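Ubiquinone biosynthesis accessory factor UbiJ (Escherichia coli, PDB 6H6O) binds hydrophobic ubiquinone biosynthetic intermediates through its SCP2 domain and is essential for the stability of the Ubi complex in aerobic ubiquinone synthesis. Local coordinates at residues L25-T28 with F29-S33. Residues are numbered along the deposited sequence; the frame is centred on the assembly and turned at random.
Sequences LLNT and FLYRS
Phe29 N to Leu25 O (3.0 Å), Leu30 N to Leu26 O (2.9 Å) and Tyr31 N to Asn27 O (2.9 Å) are successive i+4 to i hydrogen bonds along the C-terminal part of helix 14-30. The same spacing pairs the side chains. Leu26 and Leu30 run side by side in one direction because both hold CG beside the backbone N (chi1 -69° and -56°), and their methyls meet at CD2 and CD1, 4.0 Å apart. Leu26 packs on Leu61, Val68 and Val70 of the sheet, while the buried Leu30 packs on Phe119, Leu122 and Ala126 of helix 113-128.

One residue further on, the Asn27 carboxamide oxygen makes a van der Waals contact with the Tyr31 ring. The amide approaches obliquely, its plane 59° from that of the phenol, and Asn27 OD1 comes to 3.5 Å from Tyr31 CD1. That oxygen accepts a hydrogen bond from Val68 N, and the hydroxyl at the far end of the ring is hydrogen-bonded to Ser64 O. At Arg32, CB lies 3.3 Å from Thr28 O, and the chain then extends away. Phe29 packs on Ala126, and its ring meets that of Phe14 from the second subunit.

As a worked example of how a helix end is tied into a fold, this turn of the SCP2 domain meets the sheet, helix 113-128 and the second subunit: the leucines and Phe29 do so by apolar packing, whereas hydrogen bonds fix the Asn27 amide to Val68 N at the start of strand 68-71 and the Tyr31 phenol to Ser64 O in the connection between strands 58-63 and 68-71.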
loop_
_atom_site.group_PDB
_atom_site.type_symbol
_atom_site.label_atom_id
_atom_site.label_comp_id
_atom_site.label_asym_id
_atom_site.label_seq_id
_atom_site.Cartn_x
_atom_site.Cartn_y
_atom_site.Cartn_z
ATOM N N LEU A 25 0.438 1.926 -9.923
ATOM C CA LEU A 25 -0.232 3.089 -9.321
ATOM C C LEU A 25 0.547 4.371 -9.638
ATOM O O LEU A 25 -0.055 5.331 -10.119
ATOM C CB LEU A 25 -0.340 2.930 -7.798
ATOM C CG LEU A 25 -1.659 2.355 -7.214
ATOM C CD1 LEU A 25 -1.474 1.957 -5.780
ATOM C CD2 LEU A 25 -2.761 3.396 -7.262
ATOM N N LEU A 26 1.867 4.379 -9.372
ATOM C CA LEU A 26 2.730 5.540 -9.633
ATOM C C LEU A 26 2.765 5.919 -11.097
ATOM O O LEU A 26 2.728 7.105 -11.407
ATOM C CB LEU A 26 4.151 5.303 -9.110
ATOM C CG LEU A 26 4.318 5.261 -7.592
ATOM C CD1 LEU A 26 5.718 4.810 -7.231
ATOM C CD2 LEU A 26 3.943 6.621 -6.928
ATOM N N ASN A 27 2.829 4.925 -12.006
ATOM C CA ASN A 27 2.850 5.242 -13.424
ATOM C C ASN A 27 1.516 5.812 -13.928
ATOM O O ASN A 27 1.519 6.812 -14.646
ATOM C CB ASN A 27 3.326 4.071 -14.256
ATOM C CG ASN A 27 4.832 3.942 -14.142
ATOM O OD1 ASN A 27 5.586 4.861 -14.485
ATOM N ND2 ASN A 27 5.285 2.832 -13.616
ATOM N N THR A 28 0.396 5.252 -13.488
ATOM C CA THR A 28 -0.899 5.800 -13.909
ATOM C C THR A 28 -1.112 7.216 -13.347
ATOM O O THR A 28 -1.630 8.093 -14.045
ATOM C CB THR A 28 -2.044 4.850 -13.510
ATOM O OG1 THR A 28 -1.757 3.537 -14.006
ATOM C CG2 THR A 28 -3.411 5.327 -14.029
ATOM N N PHE A 29 -0.682 7.447 -12.107
ATOM C CA PHE A 29 -0.877 8.734 -11.435
ATOM C C PHE A 29 0.064 9.856 -11.922
ATOM O O PHE A 29 -0.384 10.999 -12.142
ATOM C CB PHE A 29 -0.775 8.545 -9.909
ATOM C CG PHE A 29 -1.051 9.763 -9.053
ATOM C CD1 PHE A 29 -2.301 10.384 -9.074
ATOM C CD2 PHE A 29 -0.072 10.270 -8.204
ATOM C CE1 PHE A 29 -2.564 11.496 -8.259
ATOM C CE2 PHE A 29 -0.328 11.401 -7.412
ATOM C CZ PHE A 29 -1.571 12.002 -7.443
ATOM N N LEU A 30 1.338 9.514 -12.143
ATOM C CA LEU A 30 2.397 10.469 -12.460
ATOM C C LEU A 30 2.859 10.535 -13.900
ATOM O O LEU A 30 3.262 11.610 -14.331
ATOM C CB LEU A 30 3.628 10.207 -11.561
ATOM C CG LEU A 30 3.413 10.212 -10.035
ATOM C CD1 LEU A 30 4.677 9.789 -9.325
ATOM C CD2 LEU A 30 2.932 11.607 -9.509
ATOM N N TYR A 31 2.835 9.418 -14.638
ATOM C CA TYR A 31 3.379 9.374 -15.998
ATOM C C TYR A 31 2.373 9.344 -17.138
ATOM O O TYR A 31 2.786 9.443 -18.300
ATOM C CB TYR A 31 4.318 8.164 -16.129
ATOM C CG TYR A 31 5.701 8.439 -15.604
ATOM C CD1 TYR A 31 5.989 8.335 -14.243
ATOM C CD2 TYR A 31 6.725 8.831 -16.464
ATOM C CE1 TYR A 31 7.266 8.610 -13.755
ATOM C CE2 TYR A 31 8.009 9.064 -15.995
ATOM C CZ TYR A 31 8.275 8.948 -14.643
ATOM O OH TYR A 31 9.542 9.172 -14.199
ATOM N N ARG A 32 1.080 9.179 -16.839
ATOM C CA ARG A 32 0.071 9.088 -17.897
ATOM C C ARG A 32 -0.146 10.448 -18.605
ATOM O O ARG A 32 -0.332 10.470 -19.820
ATOM C CB ARG A 32 -1.253 8.561 -17.317
ATOM C CG ARG A 32 -2.370 8.318 -18.320
ATOM C CD ARG A 32 -3.555 7.663 -17.632
ATOM N NE ARG A 32 -4.685 7.468 -18.545
ATOM C CZ ARG A 32 -4.894 6.369 -19.265
ATOM N NH1 ARG A 32 -5.943 6.287 -20.073
ATOM N NH2 ARG A 32 -4.049 5.348 -19.192
ATOM N N SER A 33 -0.113 11.557 -17.851
ATOM C CA SER A 33 -0.387 12.862 -18.445
ATOM C C SER A 33 0.834 13.549 -19.063
ATOM O O SER A 33 1.793 13.856 -18.349
ATOM C CB SER A 33 -1.065 13.784 -17.449
ATOM O OG SER A 33 -1.239 15.059 -18.053
#